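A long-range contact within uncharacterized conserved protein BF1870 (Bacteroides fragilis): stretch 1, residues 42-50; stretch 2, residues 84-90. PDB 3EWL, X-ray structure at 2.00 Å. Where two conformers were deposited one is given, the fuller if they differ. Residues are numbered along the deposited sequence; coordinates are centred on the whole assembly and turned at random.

Stretch 1, residues 42-50: CRKFEKLFA
Stretch 2 84-90: YMPQGWI

One side of a helix packs against an irregular segment containing a β-turn in a small, mostly side-chain contact that has no direct hydrogen bond across it and relies on van der Waals packing, one edge-to-face aromatic pair and a water bridge. Together the two surfaces bury 270 Å².

Residues 42-50 continue a helix that begins earlier in the chain, with the usual i to i-4 backbone bonds: E46 N to C42 O is 2.9 Å and F49 N to F45 O is 2.8 Å, while A50 N to E46 O, at 3.4 Å, is weak. The second stretch has extended angles at M85 (-69/157) and P86 (-54/135), then a type II turn from P86 to W89, closed by W89 N to P86 O at 3.2 Å. G88 occupies the turn at phi/psi 97/-24, where a CB would be jammed against the carbonyl O of Q87; glycine avoids this. The backbones approach most closely at E46 and P86, whose CA atoms lie 6.7 Å apart.

E46 is the centre of the helix side. Its CA-to-CB bond points sideways, and its chi1 m, chi2 t side chain meets three residues of the other stretch. E46 CB lies 3.9 Å from P86 CG, on a C-gamma-exo proline whose CA-to-CB bond points toward the helix; E46 CG lies 3.9 Å from W89 CZ3; and E46 OE1 lies 3.1 Å from SE of selenomethionine M85. The buried carboxylate is balanced one turn back by R43, whose m, m, p side chain starts away from the other stretch but curls so that its end comes nearer. R43 NE donates to E46 OE2 (2.9 Å) and R43 NH1 to E46 OE1 (2.6 Å), a two-pronged salt bridge that fixes the carboxylate. M85, m at all three chi angles, brings SE to 3.8 Å from R43 NH1, so its long, flexible side chain reaches both partners of the ion pair. Water 1 donates to E46 OE2 (2.9 Å) and, weakly, to Y84 O (3.2 Å), linking the carboxylate to the other backbone.

One turn further along, F49 (chi1 t, chi2 97°) and W89 (chi1 m, chi2 20°) point toward the opposing stretches. The indole presents its edge to the phenyl face, with F49 CD2 to W89 CZ2 at 3.8 Å, six-membered ring centroids 5.4 Å apart and planes at 89°. Both residues are buried, and the broad indole spans the distance from F49 to the aliphatic part of E46.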

ATOM      1  N   CYS A  42      -7.190   9.822  -1.676  1.00 17.40           N
ATOM      2  CA  CYS A  42      -5.856   9.236  -1.453  1.00 18.56           C
ATOM      3  C   CYS A  42      -4.945  10.286  -0.794  1.00 18.72           C
ATOM      4  O   CYS A  42      -4.334  10.014   0.235  1.00 18.81           O
ATOM      5  CB  CYS A  42      -5.268   8.705  -2.763  1.00 17.38           C
ATOM      6  SG  CYS A  42      -6.209   7.233  -3.435  1.00 20.63           S
ATOM      7  N   ARG A  43      -4.920  11.500  -1.353  1.00 19.52           N
ATOM      8  CA  ARG A  43      -4.142  12.613  -0.799  1.00 19.89           C
ATOM      9  C   ARG A  43      -4.471  12.864   0.678  1.00 20.34           C
ATOM     10  O   ARG A  43      -3.552  13.019   1.491  1.00 19.75           O
ATOM     11  CB  ARG A  43      -4.344  13.884  -1.620  1.00 19.83           C
ATOM     12  CG  ARG A  43      -4.195  13.722  -3.161  1.00 21.32           C
ATOM     13  CD  ARG A  43      -2.779  13.396  -3.632  1.00 19.27           C
ATOM     14  NE  ARG A  43      -2.439  11.963  -3.517  1.00 21.89           N
ATOM     15  CZ  ARG A  43      -2.798  11.032  -4.395  1.00 22.40           C
ATOM     16  NH1 ARG A  43      -2.414   9.758  -4.224  1.00 21.55           N
ATOM     17  NH2 ARG A  43      -3.535  11.372  -5.461  1.00 20.93           N
ATOM     18  N   LYS A  44      -5.761  12.885   1.031  1.00 20.39           N
ATOM     19  CA  LYS A  44      -6.151  13.165   2.412  1.00 21.62           C
ATOM     20  C   LYS A  44      -5.683  12.096   3.374  1.00 20.46           C
ATOM     21  O   LYS A  44      -5.219  12.428   4.467  1.00 19.97           O
ATOM     22  CB  LYS A  44      -7.678  13.363   2.574  1.00 22.24           C
ATOM     23  CG  LYS A  44      -8.214  14.562   1.773  1.00 27.52           C
ATOM     24  CD  LYS A  44      -9.777  14.653   1.751  1.00 35.34           C
ATOM     25  CE  LYS A  44     -10.417  14.934   3.165  1.00 38.56           C
ATOM     26  NZ  LYS A  44     -10.768  13.686   3.965  1.00 42.59           N
ATOM     27  N   PHE A  45      -5.830  10.823   2.991  1.00 19.65           N
ATOM     28  CA  PHE A  45      -5.329   9.726   3.811  1.00 20.33           C
ATOM     29  C   PHE A  45      -3.805   9.863   4.014  1.00 20.07           C
ATOM     30  O   PHE A  45      -3.290   9.722   5.137  1.00 19.86           O
ATOM     31  CB  PHE A  45      -5.654   8.338   3.175  1.00 20.75           C
ATOM     32  CG  PHE A  45      -5.212   7.182   4.032  1.00 23.86           C
ATOM     33  CD1 PHE A  45      -6.115   6.551   4.885  1.00 26.49           C
ATOM     34  CD2 PHE A  45      -3.875   6.785   4.063  1.00 27.06           C
ATOM     35  CE1 PHE A  45      -5.719   5.519   5.701  1.00 26.65           C
ATOM     36  CE2 PHE A  45      -3.460   5.732   4.896  1.00 28.63           C
ATOM     37  CZ  PHE A  45      -4.381   5.109   5.717  1.00 29.22           C
ATOM     38  N   GLU A  46      -3.091  10.083   2.903  1.00 20.60           N
ATOM     39  CA  GLU A  46      -1.633  10.305   2.897  1.00 21.20           C
ATOM     40  C   GLU A  46      -1.269  11.431   3.870  1.00 20.59           C
ATOM     41  O   GLU A  46      -0.375  11.266   4.675  1.00 20.09           O
ATOM     42  CB  GLU A  46      -1.108  10.652   1.488  1.00 20.92           C
ATOM     43  CG  GLU A  46      -1.136   9.504   0.490  1.00 21.56           C
ATOM     44  CD  GLU A  46      -1.209   9.981  -0.987  1.00 24.93           C
ATOM     45  OE1 GLU A  46      -1.592   9.162  -1.879  1.00 24.21           O
ATOM     46  OE2 GLU A  46      -0.889  11.152  -1.262  1.00 23.05           O
ATOM     47  N   LYS A  47      -1.993  12.548   3.808  1.00 20.54           N
ATOM     48  CA  LYS A  47      -1.790  13.686   4.708  1.00 21.06           C
ATOM     49  C   LYS A  47      -2.026  13.330   6.178  1.00 21.72           C
ATOM     50  O   LYS A  47      -1.228  13.698   7.039  1.00 22.26           O
ATOM     51  CB  LYS A  47      -2.708  14.848   4.296  1.00 21.51           C
ATOM     52  CG  LYS A  47      -2.539  16.107   5.167  1.00 22.07           C
ATOM     53  CD  LYS A  47      -3.660  17.072   4.981  1.00 23.16           C
ATOM     54  CE  LYS A  47      -3.420  18.325   5.787  1.00 23.91           C
ATOM     55  NZ  LYS A  47      -3.727  18.073   7.217  1.00 25.20           N
ATOM     56  N   LEU A  48      -3.117  12.620   6.469  0.50 22.02           N
ATOM     57  CA  LEU A  48      -3.458  12.280   7.853  0.50 22.50           C
ATOM     58  C   LEU A  48      -2.478  11.268   8.433  0.50 22.33           C
ATOM     59  O   LEU A  48      -2.082  11.373   9.583  0.50 21.57           O
ATOM     60  CB  LEU A  48      -4.866  11.697   7.955  0.50 22.43           C
ATOM     61  CG  LEU A  48      -6.108  12.564   7.773  0.50 23.60           C
ATOM     62  CD1 LEU A  48      -7.354  11.690   7.999  0.50 24.32           C
ATOM     63  CD2 LEU A  48      -6.109  13.763   8.718  0.50 23.81           C
ATOM     64  N   PHE A  49      -2.121  10.268   7.625  1.00 22.75           N
ATOM     65  CA  PHE A  49      -1.180   9.233   8.038  1.00 24.15           C
ATOM     66  C   PHE A  49       0.107   9.869   8.596  1.00 24.63           C
ATOM     67  O   PHE A  49       0.605   9.434   9.636  1.00 25.07           O
ATOM     68  CB  PHE A  49      -0.875   8.285   6.856  1.00 25.37           C
ATOM     69  CG  PHE A  49      -0.092   7.066   7.236  1.00 29.22           C
ATOM     70  CD1 PHE A  49      -0.747   5.857   7.484  1.00 33.15           C
ATOM     71  CD2 PHE A  49       1.304   7.134   7.366  1.00 32.04           C
ATOM     72  CE1 PHE A  49      -0.027   4.708   7.848  1.00 35.39           C
ATOM     73  CE2 PHE A  49       2.046   6.008   7.722  1.00 34.82           C
ATOM     74  CZ  PHE A  49       1.382   4.786   7.967  1.00 35.30           C
ATOM     75  N   ALA A  50       0.613  10.917   7.924  1.00 25.53           N
ATOM     76  CA  ALA A  50       1.903  11.551   8.272  1.00 25.90           C
ATOM     77  C   ALA A  50       1.804  12.324   9.579  1.00 26.47           C
ATOM     78  O   ALA A  50       2.837  12.647  10.182  1.00 26.66           O
ATOM     79  CB  ALA A  50       2.384  12.485   7.156  1.00 25.65           C
ATOM     80  N   TYR A  84       5.698  12.749  -5.451  1.00 22.52           N
ATOM     81  CA  TYR A  84       5.113  13.560  -4.381  1.00 21.82           C
ATOM     82  C   TYR A  84       4.516  12.706  -3.239  1.00 21.11           C
ATOM     83  O   TYR A  84       3.993  13.225  -2.276  1.00 21.26           O
ATOM     84  CB  TYR A  84       4.038  14.452  -4.971  1.00 21.20           C
ATOM     85  CG  TYR A  84       4.604  15.521  -5.867  1.00 22.98           C
ATOM     86  CD1 TYR A  84       4.992  16.754  -5.332  1.00 21.34           C
ATOM     87  CD2 TYR A  84       4.767  15.303  -7.261  1.00 23.91           C
ATOM     88  CE1 TYR A  84       5.531  17.768  -6.147  1.00 22.78           C
ATOM     89  CE2 TYR A  84       5.312  16.321  -8.101  1.00 24.13           C
ATOM     90  CZ  TYR A  84       5.689  17.549  -7.515  1.00 24.43           C
ATOM     91  OH  TYR A  84       6.208  18.561  -8.267  1.00 25.25           O
HETATM   92  N   MSE A  85       4.563  11.395  -3.398  1.00 20.58           N
HETATM   93  CA  MSE A  85       4.014  10.461  -2.426  1.00 20.52           C
HETATM   94  C   MSE A  85       4.828  10.479  -1.154  1.00 21.43           C
HETATM   95  O   MSE A  85       6.008  10.881  -1.164  1.00 21.94           O
HETATM   96  CB  MSE A  85       4.047   9.041  -3.012  1.00 19.65           C
HETATM   97  CG  MSE A  85       2.984   8.840  -4.083  1.00 18.55           C
HETATM   98 SE   MSE A  85       1.160   8.994  -3.366  0.80 16.87          SE
HETATM   99  CE  MSE A  85       0.930   7.216  -2.531  1.00 19.68           C
ATOM    100  N   PRO A  86       4.211  10.059  -0.041  1.00 21.82           N
ATOM    101  CA  PRO A  86       4.878  10.246   1.247  1.00 21.56           C
ATOM    102  C   PRO A  86       6.300   9.666   1.309  1.00 22.21           C
ATOM    103  O   PRO A  86       6.572   8.540   0.899  1.00 19.28           O
ATOM    104  CB  PRO A  86       3.952   9.498   2.225  1.00 22.49           C
ATOM    105  CG  PRO A  86       2.639   9.566   1.618  1.00 21.46           C
ATOM    106  CD  PRO A  86       2.891   9.420   0.127  1.00 21.24           C
ATOM    107  N   GLN A  87       7.191  10.464   1.855  1.00 22.86           N
ATOM    108  CA  GLN A  87       8.565  10.056   2.038  1.00 25.54           C
ATOM    109  C   GLN A  87       8.689   8.762   2.864  1.00 24.02           C
ATOM    110  O   GLN A  87       8.055   8.627   3.896  1.00 24.17           O
ATOM    111  CB  GLN A  87       9.297  11.211   2.726  1.00 26.51           C
ATOM    112  CG  GLN A  87      10.321  11.868   1.879  1.00 33.39           C
ATOM    113  CD  GLN A  87      11.494  10.925   1.664  1.00 41.75           C
ATOM    114  OE1 GLN A  87      11.952  10.245   2.615  1.00 45.55           O
ATOM    115  NE2 GLN A  87      11.977  10.851   0.416  1.00 41.78           N
ATOM    116  N   GLY A  88       9.488   7.799   2.417  1.00 23.70           N
ATOM    117  CA  GLY A  88       9.586   6.530   3.169  1.00 22.03           C
ATOM    118  C   GLY A  88       8.692   5.404   2.651  1.00 21.89           C
ATOM    119  O   GLY A  88       8.972   4.238   2.899  1.00 22.65           O
ATOM    120  N   TRP A  89       7.602   5.739   1.964  1.00 20.24           N
ATOM    121  CA  TRP A  89       6.737   4.739   1.320  1.00 19.63           C
ATOM    122  C   TRP A  89       7.384   4.220   0.069  1.00 19.62           C
ATOM    123  O   TRP A  89       8.018   4.986  -0.681  1.00 20.09           O
ATOM    124  CB  TRP A  89       5.386   5.354   0.913  1.00 18.65           C
ATOM    125  CG  TRP A  89       4.499   5.769   2.080  1.00 18.62           C
ATOM    126  CD1 TRP A  89       4.883   6.022   3.393  1.00 19.46           C
ATOM    127  CD2 TRP A  89       3.091   6.027   2.025  1.00 15.71           C
ATOM    128  NE1 TRP A  89       3.791   6.409   4.138  1.00 19.84           N
ATOM    129  CE2 TRP A  89       2.677   6.391   3.334  1.00 19.31           C
ATOM    130  CE3 TRP A  89       2.131   5.959   0.997  1.00 16.25           C
ATOM    131  CZ2 TRP A  89       1.343   6.705   3.639  1.00 20.93           C
ATOM    132  CZ3 TRP A  89       0.805   6.273   1.292  1.00 19.92           C
ATOM    133  CH2 TRP A  89       0.421   6.637   2.605  1.00 21.14           C
ATOM    134  N   ILE A  90       7.233   2.929  -0.162  1.00 18.62           N
ATOM    135  CA  ILE A  90       7.584   2.344  -1.436  1.00 19.84           C
ATOM    136  C   ILE A  90       6.390   2.610  -2.348  1.00 20.21           C
ATOM    137  O   ILE A  90       5.276   2.330  -1.965  1.00 19.13           O
ATOM    138  CB  ILE A  90       7.844   0.850  -1.271  1.00 19.94           C
ATOM    139  CG1 ILE A  90       9.041   0.666  -0.337  1.00 20.84           C
ATOM    140  CG2 ILE A  90       8.100   0.129  -2.653  1.00 20.70           C
ATOM    141  CD1 ILE A  90       9.199  -0.792   0.077  1.00 25.39           C
TER
HETATM  142  O   HOH W   1       0.999  12.412  -3.093  1.00 23.98           O